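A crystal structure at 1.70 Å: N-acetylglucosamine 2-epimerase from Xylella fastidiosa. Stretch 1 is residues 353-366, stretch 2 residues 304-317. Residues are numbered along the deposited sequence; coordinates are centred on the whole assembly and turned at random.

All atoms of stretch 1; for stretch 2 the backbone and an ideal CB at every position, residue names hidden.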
# COMPACT_ATOMS: atom_id res chain seq x y z
N ALA A 353 14.33 -8.68 -4.51
CA ALA A 353 13.29 -8.13 -3.64
C ALA A 353 14.01 -7.26 -2.62
O ALA A 353 15.24 -7.20 -2.62
CB ALA A 353 12.45 -9.23 -3.01
N TRP A 354 13.27 -6.52 -1.81
CA TRP A 354 13.87 -5.60 -0.85
C TRP A 354 13.84 -6.18 0.55
O TRP A 354 12.96 -6.99 0.90
CB TRP A 354 13.06 -4.28 -0.81
CG TRP A 354 13.08 -3.37 -2.03
CD1 TRP A 354 13.02 -3.73 -3.36
CD2 TRP A 354 13.05 -1.93 -2.01
NE1 TRP A 354 12.99 -2.62 -4.14
CE2 TRP A 354 12.99 -1.50 -3.35
CE3 TRP A 354 13.04 -0.98 -1.00
CZ2 TRP A 354 12.98 -0.16 -3.69
CZ3 TRP A 354 13.02 0.34 -1.35
CH2 TRP A 354 12.99 0.75 -2.67
N TYR A 355 14.81 -5.79 1.37
CA TYR A 355 14.72 -6.06 2.80
C TYR A 355 13.56 -5.28 3.36
O TYR A 355 13.24 -4.24 2.82
CB TYR A 355 15.99 -5.69 3.54
CG TYR A 355 17.22 -6.35 2.96
CD1 TYR A 355 17.30 -7.72 2.85
CD2 TYR A 355 18.30 -5.58 2.51
CE1 TYR A 355 18.45 -8.34 2.30
CE2 TYR A 355 19.44 -6.17 1.96
CZ TYR A 355 19.50 -7.57 1.87
OH TYR A 355 20.61 -8.17 1.34
N ARG A 356 12.91 -5.79 4.41
CA ARG A 356 11.79 -5.05 5.00
C ARG A 356 12.24 -3.75 5.72
O ARG A 356 11.66 -2.69 5.53
CB ARG A 356 10.93 -5.92 5.91
CG ARG A 356 9.68 -5.23 6.47
CD ARG A 356 8.80 -6.16 7.28
NE ARG A 356 9.34 -6.35 8.64
CZ ARG A 356 9.05 -5.60 9.70
NH1 ARG A 356 9.63 -5.88 10.87
NH2 ARG A 356 8.18 -4.60 9.63
N LEU A 357 13.28 -3.83 6.54
CA LEU A 357 13.75 -2.67 7.25
C LEU A 357 15.20 -2.81 7.67
O LEU A 357 15.75 -3.91 7.68
CB LEU A 357 12.86 -2.41 8.47
CG LEU A 357 13.10 -3.27 9.71
CD1 LEU A 357 12.29 -2.69 10.91
CD2 LEU A 357 12.71 -4.70 9.42
N LEU A 358 15.82 -1.67 7.94
CA LEU A 358 17.16 -1.61 8.48
C LEU A 358 17.06 -0.71 9.70
O LEU A 358 16.13 0.13 9.81
CB LEU A 358 18.12 -1.05 7.46
CG LEU A 358 18.18 -1.76 6.09
CD1 LEU A 358 19.00 -0.87 5.14
CD2 LEU A 358 18.79 -3.17 6.27
N ASP A 359 18.03 -0.81 10.60
CA ASP A 359 18.07 0.14 11.69
C ASP A 359 18.62 1.49 11.20
O ASP A 359 18.91 1.68 10.02
CB ASP A 359 18.81 -0.46 12.91
CG ASP A 359 20.31 -0.47 12.74
OD1 ASP A 359 20.81 -0.00 11.72
OD2 ASP A 359 21.00 -0.94 13.68
N GLY A 360 18.71 2.48 12.08
CA GLY A 360 19.07 3.83 11.65
C GLY A 360 20.46 3.89 11.05
O GLY A 360 20.74 4.76 10.17
N ASP A 361 21.32 2.95 11.47
CA ASP A 361 22.68 2.76 10.89
C ASP A 361 22.74 1.88 9.62
O ASP A 361 23.82 1.47 9.18
CB ASP A 361 23.59 2.16 11.95
CG ASP A 361 23.77 3.08 13.14
OD1 ASP A 361 24.03 4.30 12.91
OD2 ASP A 361 23.61 2.59 14.28
N ASN A 362 21.57 1.60 9.04
CA ASN A 362 21.48 0.82 7.83
C ASN A 362 21.93 -0.62 8.02
O ASN A 362 22.37 -1.27 7.06
CB ASN A 362 22.26 1.51 6.69
CG ASN A 362 21.70 2.84 6.33
OD1 ASN A 362 20.48 3.03 6.38
ND2 ASN A 362 22.58 3.79 5.99
N ARG A 363 21.75 -1.15 9.22
CA ARG A 363 22.05 -2.57 9.50
C ARG A 363 20.80 -3.42 9.53
O ARG A 363 19.76 -2.99 10.00
CB ARG A 363 22.78 -2.71 10.83
CG ARG A 363 24.14 -2.00 10.85
CD ARG A 363 24.84 -2.17 12.22
NE ARG A 363 23.90 -1.77 13.26
CZ ARG A 363 24.16 -1.66 14.55
NH1 ARG A 363 25.37 -1.93 15.05
NH2 ARG A 363 23.18 -1.26 15.36
N LYS A 364 20.92 -4.65 9.04
CA LYS A 364 19.87 -5.65 9.10
C LYS A 364 19.55 -6.10 10.51
O LYS A 364 20.45 -6.32 11.31
CB LYS A 364 20.33 -6.91 8.35
CG LYS A 364 20.73 -6.69 6.90
CD LYS A 364 19.54 -6.78 5.99
CE LYS A 364 18.85 -8.15 6.07
NZ LYS A 364 19.78 -9.30 5.92
N TYR A 365 18.27 -6.29 10.81
CA TYR A 365 17.85 -6.89 12.07
C TYR A 365 17.91 -8.42 12.05
O TYR A 365 18.27 -9.05 13.05
CB TYR A 365 16.44 -6.46 12.45
CG TYR A 365 16.35 -5.06 13.03
CD1 TYR A 365 16.76 -4.79 14.33
CD2 TYR A 365 15.84 -4.01 12.27
CE1 TYR A 365 16.66 -3.52 14.86
CE2 TYR A 365 15.76 -2.72 12.79
CZ TYR A 365 16.15 -2.49 14.09
OH TYR A 365 16.04 -1.22 14.61
N ASN A 366 17.50 -9.03 10.93
CA ASN A 366 17.40 -10.49 10.81
C ASN A 366 17.21 -10.85 9.35
O ASN A 366 17.31 -9.98 8.47
CB ASN A 366 16.29 -11.09 11.70
CG ASN A 366 14.94 -10.55 11.38
OD1 ASN A 366 14.60 -10.40 10.21
ND2 ASN A 366 14.16 -10.19 12.41
N UNK A 304 11.20 7.24 15.39
CA UNK A 304 11.62 5.93 14.94
C UNK A 304 12.51 6.17 13.73
O UNK A 304 12.06 6.65 12.67
CB UNK A 304 10.43 5.02 14.61
N UNK A 305 13.80 5.89 13.91
CA UNK A 305 14.75 6.10 12.85
C UNK A 305 15.03 4.87 11.99
O UNK A 305 15.91 4.97 11.15
CB UNK A 305 16.06 6.60 13.46
N UNK A 306 14.31 3.76 12.20
CA UNK A 306 14.38 2.61 11.29
C UNK A 306 14.02 3.07 9.85
O UNK A 306 13.22 4.01 9.65
CB UNK A 306 13.44 1.50 11.76
N UNK A 307 14.59 2.38 8.87
CA UNK A 307 14.42 2.68 7.48
C UNK A 307 13.65 1.51 6.86
O UNK A 307 14.17 0.39 6.76
CB UNK A 307 15.77 2.92 6.79
N UNK A 308 12.42 1.76 6.43
CA UNK A 308 11.53 0.74 5.94
C UNK A 308 11.48 0.81 4.41
O UNK A 308 11.42 1.87 3.80
CB UNK A 308 10.14 0.90 6.55
N UNK A 309 11.31 -0.34 3.82
CA UNK A 309 11.27 -0.48 2.36
C UNK A 309 10.19 0.41 1.72
O UNK A 309 10.47 1.18 0.81
CB UNK A 309 11.02 -1.94 1.99
N UNK A 310 8.98 0.31 2.27
CA UNK A 310 7.81 0.91 1.63
C UNK A 310 7.83 2.43 1.71
O UNK A 310 7.33 3.14 0.82
CB UNK A 310 6.53 0.38 2.27
N UNK A 311 8.43 2.96 2.77
CA UNK A 311 8.64 4.43 2.89
C UNK A 311 9.49 5.02 1.76
O UNK A 311 9.16 6.04 1.17
CB UNK A 311 9.31 4.75 4.23
N UNK A 312 10.57 4.34 1.43
CA UNK A 312 11.41 4.79 0.36
C UNK A 312 10.67 4.65 -0.99
O UNK A 312 10.75 5.55 -1.81
CB UNK A 312 12.72 4.00 0.36
N UNK A 313 9.98 3.54 -1.17
CA UNK A 313 9.30 3.20 -2.45
C UNK A 313 8.15 4.21 -2.75
O UNK A 313 8.01 4.71 -3.84
CB UNK A 313 8.74 1.78 -2.39
N UNK A 314 7.31 4.46 -1.77
CA UNK A 314 6.15 5.34 -1.97
C UNK A 314 6.65 6.76 -2.27
O UNK A 314 6.06 7.50 -3.07
CB UNK A 314 5.24 5.33 -0.74
N UNK A 315 7.77 7.12 -1.62
CA UNK A 315 8.31 8.42 -1.77
C UNK A 315 8.92 8.64 -3.16
O UNK A 315 8.78 9.71 -3.74
CB UNK A 315 9.35 8.66 -0.68
N UNK A 316 9.62 7.65 -3.69
CA UNK A 316 10.17 7.81 -5.05
C UNK A 316 9.07 7.80 -6.10
O UNK A 316 9.18 8.48 -7.10
CB UNK A 316 11.18 6.70 -5.35
N UNK A 317 7.97 7.08 -5.86
CA UNK A 317 6.86 7.09 -6.82
C UNK A 317 6.22 8.47 -6.82
O UNK A 317 5.99 9.07 -7.90
CB UNK A 317 5.83 6.01 -6.48

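Stretch 2 runs antiparallel to Leu 357 and Leu 358 as a short strand and then turns into a helix that passes the indole of Trp 354. At position 304 the ideal CB has nothing of stretch 1 within 5.5 Å, so the choice is wide. The residue is Asp 304, whose OD1 accepts a hydrogen bond from the backbone N of position 306 (3.1 Å).

Position 305 points sideways, with its ideal CB 4.5 Å from Gly 360 CA at the turn formed by Asp 359 to Asn 362. A small or polar side chain would suit this place. It is Asp 305. Its OD1 accepts a hydrogen bond from water 1 (2.7 Å), which in turn accepts one from Gly 360 N (2.9 Å). A CB on Gly 360 would lie 2.1 Å from Asp 305 OD2, a clash.

At position 306 the CB again points sideways, 3.6 Å from Leu 358 O and 4.7 Å from Tyr 365 OH. That hydroxyl can donate or accept, so Asp, Asn, Ser or Thr would all be reasonable. Asp 306 is present, and Tyr 365 OH donates a short hydrogen bond to its OD1 (2.6 Å). Water 1 donates to the same OD1 (2.7 Å), linking it to the turn.

Position 307 forms the hydrogen-bonded pair with Leu 358: its N donates to Leu 358 O and its O accepts from Leu 358 N (both 2.9 Å). The CB lies on the Leu 358 side of the sheet, where the carbonyls of Asp 359 and Gly 360 and the side chain of Asn 362 offer oxygens. A long donor, Lys or Arg, would suit. In Lys 307, NZ donates to Gly 360 O (3.1 Å).

Position 308 pairs with Leu 357 on the other side of the sheet; an aromatic or large apolar side chain could cover the leucine. Tyr 308 lays its ring against Leu 357, whose CB sits 4.1 Å from the ring centroid, nearly on its normal. Water 2 joins its OH (2.6 Å) to Arg 356 NH2 (3.1 Å).

Position 309 begins the helix, and its N donates to Arg 356 O (2.9 Å). Its CB points toward stretch 1, 3.7 Å from Trp 354 CE3, favouring an apolar residue. In Phe 309 the CB packs on that indole atom.

Positions 310 and 311 point away and sideways, and stretch 1 sets no demand; they are Trp 310 and Val 311.

Position 312 points toward Trp 354, so a side chain with an aliphatic start fits. Gln 312 places CB 4.0 Å from Trp 354 CZ3 at the ring edge, and its NE2 donates back to Tyr 308 O (3.1 Å).

The ideal CB of position 313 lies 4.4 Å from Trp 354 CH2, which suits a small apolar residue; Ala 313 sets its CB against the indole.

Out of reach are 314, 315 and 317: Glu 314, Ser 315 and Ala 317. Position 316 points toward the indole but starts farther off, inviting a longer apolar chain; Leu 316 brings CD2 to 4.4 Å from Trp 354 CH2.

Stretch 2 304-317: DDDKYFWVQAESLA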
# COMPACT_ATOMS: atom_id res chain seq x y z
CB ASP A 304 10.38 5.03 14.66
CG ASP A 304 10.73 3.58 14.38
OD1 ASP A 304 11.89 3.30 14.01
OD2 ASP A 304 9.84 2.71 14.53
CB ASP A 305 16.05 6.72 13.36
CG ASP A 305 16.86 5.79 14.20
OD1 ASP A 305 16.34 4.81 14.76
OD2 ASP A 305 18.08 6.07 14.31
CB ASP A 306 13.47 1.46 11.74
CG ASP A 306 13.99 0.71 12.99
OD1 ASP A 306 15.19 0.83 13.32
OD2 ASP A 306 13.17 0.05 13.62
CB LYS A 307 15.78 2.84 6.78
CG LYS A 307 16.78 3.78 7.47
CD LYS A 307 16.36 5.21 7.54
CE LYS A 307 17.33 6.02 8.49
NZ LYS A 307 18.77 6.02 8.06
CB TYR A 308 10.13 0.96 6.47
CG TYR A 308 9.88 0.45 7.88
CD1 TYR A 308 9.04 -0.60 8.11
CD2 TYR A 308 10.47 1.09 8.98
CE1 TYR A 308 8.79 -1.04 9.41
CE2 TYR A 308 10.22 0.64 10.28
CZ TYR A 308 9.37 -0.39 10.48
OH TYR A 308 9.12 -0.84 11.76
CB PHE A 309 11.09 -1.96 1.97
CG PHE A 309 9.69 -2.53 2.15
CD1 PHE A 309 8.92 -2.89 1.05
CD2 PHE A 309 9.15 -2.76 3.44
CE1 PHE A 309 7.65 -3.41 1.22
CE2 PHE A 309 7.86 -3.23 3.60
CZ PHE A 309 7.12 -3.59 2.48
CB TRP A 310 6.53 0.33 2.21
CG TRP A 310 6.20 0.74 3.64
CD1 TRP A 310 6.47 0.04 4.76
CD2 TRP A 310 5.52 1.93 4.06
NE1 TRP A 310 6.02 0.73 5.87
CE2 TRP A 310 5.39 1.87 5.46
CE3 TRP A 310 4.99 3.03 3.37
CZ2 TRP A 310 4.77 2.86 6.21
CZ3 TRP A 310 4.38 4.05 4.11
CH2 TRP A 310 4.27 3.95 5.53
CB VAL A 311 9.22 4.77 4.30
CG1 VAL A 311 9.43 6.25 4.47
CG2 VAL A 311 8.23 4.20 5.38
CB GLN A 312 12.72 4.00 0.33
CG GLN A 312 13.33 3.62 1.67
CD GLN A 312 13.47 4.76 2.68
OE1 GLN A 312 13.91 5.85 2.35
NE2 GLN A 312 13.15 4.46 3.93
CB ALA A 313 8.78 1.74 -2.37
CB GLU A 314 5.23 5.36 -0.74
CG GLU A 314 4.47 4.05 -0.52
CD GLU A 314 3.48 3.69 -1.65
OE1 GLU A 314 2.94 4.61 -2.33
OE2 GLU A 314 3.23 2.49 -1.87
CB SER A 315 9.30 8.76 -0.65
OG SER A 315 8.63 8.71 0.60
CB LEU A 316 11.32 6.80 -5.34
CG LEU A 316 11.03 5.33 -5.36
CD1 LEU A 316 10.50 4.90 -6.70
CD2 LEU A 316 12.28 4.44 -4.94
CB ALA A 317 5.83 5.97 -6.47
O HOH W 1 17.11 2.26 14.49
O HOH W 2 8.61 -3.33 12.43
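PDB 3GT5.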